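Local coordinates for protein UspA1 (Moraxella catarrhalis, PDB 3NTN) that acts as a trimeric autotransporter adhesin of the outer membrane, probably binding host fibronectin and the receptor CEACAM1 through parts of its long fibre, at residues 1-11 with 14-26. Numbering follows the deposited sequence.
Sequences YNEATIENSTV and GGYNQAKGRNSTV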
loop_
_atom_site.group_PDB
_atom_site.type_symbol
_atom_site.label_atom_id
_atom_site.label_comp_id
_atom_site.label_asym_id
_atom_site.label_seq_id
_atom_site.Cartn_x
_atom_site.Cartn_y
_atom_site.Cartn_z
ATOM N N TYR B 1 17.373 38.474 -9.220
ATOM C CA TYR B 1 17.947 38.296 -10.594
ATOM C C TYR B 1 17.118 37.284 -11.398
ATOM O O TYR B 1 17.531 36.141 -11.666
ATOM C CB TYR B 1 19.439 37.936 -10.527
ATOM C CG TYR B 1 20.285 39.114 -10.121
ATOM C CD1 TYR B 1 20.938 39.885 -11.080
ATOM C CD2 TYR B 1 20.404 39.490 -8.774
ATOM C CE1 TYR B 1 21.717 40.989 -10.714
ATOM C CE2 TYR B 1 21.179 40.605 -8.395
ATOM C CZ TYR B 1 21.839 41.344 -9.375
ATOM O OH TYR B 1 22.607 42.443 -9.030
ATOM N N ASN B 2 15.930 37.737 -11.778
ATOM C CA ASN B 2 14.899 36.859 -12.313
ATOM C C ASN B 2 14.774 36.907 -13.839
ATOM O O ASN B 2 15.222 37.871 -14.477
ATOM C CB ASN B 2 13.580 37.133 -11.587
ATOM C CG ASN B 2 13.679 36.834 -10.085
ATOM O OD1 ASN B 2 14.186 35.786 -9.680
ATOM N ND2 ASN B 2 13.195 37.757 -9.261
ATOM N N GLU B 3 14.192 35.858 -14.419
ATOM C CA GLU B 3 14.220 35.694 -15.862
ATOM C C GLU B 3 12.931 35.083 -16.411
ATOM O O GLU B 3 12.704 33.874 -16.293
ATOM C CB GLU B 3 15.451 34.880 -16.279
ATOM C CG GLU B 3 15.774 34.923 -17.771
ATOM C CD GLU B 3 17.124 34.311 -18.098
ATOM O OE1 GLU B 3 18.120 34.670 -17.435
ATOM O OE2 GLU B 3 17.190 33.477 -19.024
ATOM N N ALA B 4 12.101 35.932 -17.024
ATOM C CA ALA B 4 10.845 35.496 -17.635
ATOM C C ALA B 4 10.547 36.161 -19.007
ATOM O O ALA B 4 9.682 37.044 -19.112
ATOM C CB ALA B 4 9.687 35.700 -16.653
ATOM N N THR B 5 11.246 35.704 -20.051
ATOM C CA THR B 5 11.100 36.273 -21.409
ATOM C C THR B 5 10.024 35.591 -22.265
ATOM O O THR B 5 9.251 36.265 -22.939
ATOM C CB THR B 5 12.452 36.288 -22.216
ATOM O OG1 THR B 5 13.104 35.010 -22.109
ATOM C CG2 THR B 5 13.396 37.414 -21.737
ATOM N N ILE B 6 9.976 34.258 -22.213
ATOM C CA ILE B 6 9.136 33.425 -23.106
ATOM C C ILE B 6 7.636 33.677 -22.955
ATOM O O ILE B 6 7.189 34.267 -21.969
ATOM C CB ILE B 6 9.394 31.908 -22.891
ATOM C CG1 ILE B 6 10.679 31.686 -22.084
ATOM C CG2 ILE B 6 9.366 31.148 -24.227
ATOM C CD1 ILE B 6 12.011 32.060 -22.784
ATOM N N GLU B 7 6.867 33.223 -23.942
ATOM C CA GLU B 7 5.418 33.310 -23.895
ATOM C C GLU B 7 4.915 32.827 -22.549
ATOM O O GLU B 7 5.246 31.718 -22.093
ATOM C CB GLU B 7 4.794 32.449 -24.981
ATOM C CG GLU B 7 3.528 33.025 -25.597
ATOM C CD GLU B 7 3.032 32.189 -26.762
ATOM O OE1 GLU B 7 2.867 32.750 -27.884
ATOM O OE2 GLU B 7 2.829 30.967 -26.551
ATOM N N ASN B 8 4.151 33.711 -21.914
ATOM C CA ASN B 8 3.385 33.429 -20.710
ATOM C C ASN B 8 4.204 32.877 -19.547
ATOM O O ASN B 8 3.659 32.144 -18.704
ATOM C CB ASN B 8 2.182 32.525 -21.035
ATOM C CG ASN B 8 1.239 33.156 -22.046
ATOM O OD1 ASN B 8 0.911 34.340 -21.948
ATOM N ND2 ASN B 8 0.795 32.364 -23.022
ATOM N N SER B 9 5.494 33.223 -19.493
ATOM C CA SER B 9 6.296 32.821 -18.345
ATOM C C SER B 9 6.233 33.823 -17.146
ATOM O O SER B 9 6.071 35.043 -17.327
ATOM C CB SER B 9 7.711 32.431 -18.755
ATOM O OG SER B 9 8.500 33.550 -19.063
ATOM N N THR B 10 6.313 33.277 -15.930
ATOM C CA THR B 10 6.120 34.051 -14.699
ATOM C C THR B 10 7.143 33.697 -13.622
ATOM O O THR B 10 7.283 32.529 -13.253
ATOM C CB THR B 10 4.666 33.883 -14.120
ATOM O OG1 THR B 10 3.708 34.292 -15.104
ATOM C CG2 THR B 10 4.441 34.699 -12.822
ATOM N N VAL B 11 7.867 34.732 -13.168
ATOM C CA VAL B 11 8.537 34.839 -11.846
ATOM C C VAL B 11 7.955 36.172 -11.330
ATOM O O VAL B 11 8.241 37.217 -11.900
ATOM C CB VAL B 11 10.057 35.030 -12.019
ATOM C CG1 VAL B 11 10.766 34.997 -10.651
ATOM C CG2 VAL B 11 10.651 34.020 -13.042
ATOM N N GLY B 14 11.464 36.604 -5.407
ATOM C CA GLY B 14 12.701 35.924 -4.973
ATOM C C GLY B 14 13.958 36.289 -5.764
ATOM O O GLY B 14 13.994 37.274 -6.521
ATOM N N GLY B 15 15.015 35.494 -5.598
ATOM C CA GLY B 15 16.255 35.745 -6.320
ATOM C C GLY B 15 16.632 34.594 -7.227
ATOM O O GLY B 15 16.292 33.449 -6.925
ATOM N N TYR B 16 17.322 34.931 -8.330
ATOM C CA TYR B 16 17.963 33.991 -9.272
ATOM C C TYR B 16 17.038 32.908 -9.768
ATOM O O TYR B 16 17.485 31.777 -9.979
ATOM C CB TYR B 16 19.266 33.372 -8.706
ATOM C CG TYR B 16 20.328 34.399 -8.441
ATOM C CD1 TYR B 16 21.306 34.712 -9.406
ATOM C CD2 TYR B 16 20.326 35.117 -7.253
ATOM C CE1 TYR B 16 22.259 35.704 -9.159
ATOM C CE2 TYR B 16 21.269 36.104 -7.007
ATOM C CZ TYR B 16 22.228 36.392 -7.949
ATOM O OH TYR B 16 23.150 37.370 -7.629
ATOM N N ASN B 17 15.754 33.264 -9.930
ATOM C CA ASN B 17 14.714 32.379 -10.440
ATOM C C ASN B 17 14.569 32.533 -11.935
ATOM O O ASN B 17 14.744 33.601 -12.453
ATOM C CB ASN B 17 13.375 32.650 -9.746
ATOM C CG ASN B 17 13.402 32.260 -8.297
ATOM O OD1 ASN B 17 13.964 31.228 -7.928
ATOM N ND2 ASN B 17 12.806 33.086 -7.456
ATOM N N GLN B 18 14.258 31.458 -12.640
ATOM C CA GLN B 18 14.204 31.529 -14.079
ATOM C C GLN B 18 12.988 30.765 -14.542
ATOM O O GLN B 18 12.817 29.627 -14.178
ATOM C CB GLN B 18 15.488 30.933 -14.700
ATOM C CG GLN B 18 16.709 31.881 -14.704
ATOM C CD GLN B 18 18.053 31.138 -14.888
ATOM O OE1 GLN B 18 18.820 31.405 -15.833
ATOM N NE2 GLN B 18 18.338 30.201 -13.972
ATOM N N ALA B 19 12.130 31.382 -15.342
ATOM C CA ALA B 19 11.007 30.669 -15.936
ATOM C C ALA B 19 11.274 30.660 -17.440
ATOM O O ALA B 19 10.711 31.440 -18.186
ATOM C CB ALA B 19 9.725 31.347 -15.603
ATOM N N LYS B 20 12.182 29.797 -17.874
ATOM C CA LYS B 20 12.616 29.757 -19.284
ATOM C C LYS B 20 11.638 29.007 -20.204
ATOM O O LYS B 20 11.684 29.191 -21.409
ATOM C CB LYS B 20 14.009 29.133 -19.405
ATOM C CG LYS B 20 15.088 29.873 -18.621
ATOM C CD LYS B 20 16.336 29.025 -18.431
ATOM C CE LYS B 20 17.600 29.856 -18.656
ATOM N NZ LYS B 20 18.855 29.058 -18.477
ATOM N N GLY B 21 10.792 28.140 -19.650
ATOM C CA GLY B 21 9.880 27.332 -20.486
ATOM C C GLY B 21 8.672 28.155 -20.860
ATOM O O GLY B 21 8.223 28.991 -20.057
ATOM N N ARG B 22 8.159 27.969 -22.083
ATOM C CA ARG B 22 6.841 28.509 -22.451
ATOM C C ARG B 22 5.770 28.133 -21.413
ATOM O O ARG B 22 5.698 26.975 -21.015
ATOM C CB ARG B 22 6.439 27.969 -23.822
ATOM C CG ARG B 22 5.358 28.778 -24.515
ATOM C CD ARG B 22 5.299 28.557 -26.055
ATOM N NE ARG B 22 5.402 27.145 -26.488
ATOM C CZ ARG B 22 4.442 26.236 -26.358
ATOM N NH1 ARG B 22 3.273 26.565 -25.803
ATOM N NH2 ARG B 22 4.652 24.991 -26.777
ATOM N N ASN B 23 4.929 29.101 -21.014
ATOM C CA ASN B 23 3.920 28.965 -19.930
ATOM C C ASN B 23 4.476 28.486 -18.578
ATOM O O ASN B 23 3.699 28.000 -17.716
ATOM C CB ASN B 23 2.788 27.976 -20.285
ATOM C CG ASN B 23 2.182 28.190 -21.656
ATOM O OD1 ASN B 23 1.826 29.312 -22.052
ATOM N ND2 ASN B 23 2.020 27.090 -22.387
ATOM N N SER B 24 5.796 28.535 -18.391
ATOM C CA SER B 24 6.361 28.074 -17.120
ATOM C C SER B 24 6.157 29.137 -16.005
ATOM O O SER B 24 6.007 30.331 -16.287
ATOM C CB SER B 24 7.831 27.731 -17.258
ATOM O OG SER B 24 8.555 28.916 -17.576
ATOM N N THR B 25 6.183 28.674 -14.759
ATOM C CA THR B 25 5.953 29.487 -13.590
ATOM C C THR B 25 6.967 29.132 -12.493
ATOM O O THR B 25 7.124 27.967 -12.134
ATOM C CB THR B 25 4.526 29.201 -13.040
ATOM O OG1 THR B 25 3.549 29.422 -14.070
ATOM C CG2 THR B 25 4.196 30.092 -11.828
ATOM N N VAL B 26 7.620 30.124 -11.932
ATOM C CA VAL B 26 8.297 29.983 -10.652
ATOM C C VAL B 26 7.678 31.038 -9.697
ATOM O O VAL B 26 7.863 32.228 -9.892
ATOM C CB VAL B 26 9.846 30.250 -10.755
ATOM C CG1 VAL B 26 10.489 30.163 -9.382
ATOM C CG2 VAL B 26 10.508 29.317 -11.739
HETATM O O HOH W 1 3.463 31.728 -16.277
#
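Asn2 reaches across to Gly14 and Asn17 with both ends of its amide. Its OD1 accepts Asn17 N at 3.0 Å, in the carbonyl plane, while its ND2 donates to Gly14 O at 2.9 Å, from above that carbonyl's plane. An amide suits the place because it accepts and donates at once, and these bonds fix its rotation. Asn17 repeats the pose one turn on, its amide plane 6° from that of Asn2; its ND2 donates to Gly29 O and its OD1 accepts from Asn32 N. The repeat belongs to the left-handed parallel beta-roll of YadA-like heads, where Tyr1, Asn2, Asn8, Thr10 and Val11 each lie beside their equivalents in the next turn. Between strands 10-11 and 25-26, Thr10 N donates to Ser24 O and Val26 N to Thr10 O (2.8 Å). Inside the coil Val11 sets CG1, anti to the backbone N (chi1 -174°), 3.6 Å from Asn17 CB and turns CG2 to the methyl of Ala19, a residue small enough for this interior. The Tyr1 and Tyr16 rings are near parallel but slid apart; Tyr1 CB makes a CH-pi contact over one Tyr16 face, 3.9 Å from the ring centroid. The type II turns Ile6-Ser9 and Gly21-Ser24 are joined by Asn23 N to Glu7 O (2.8 Å). One water donates to Asn8 O and Ser24 O and accepts from the Thr10 and Thr25 hydroxyls.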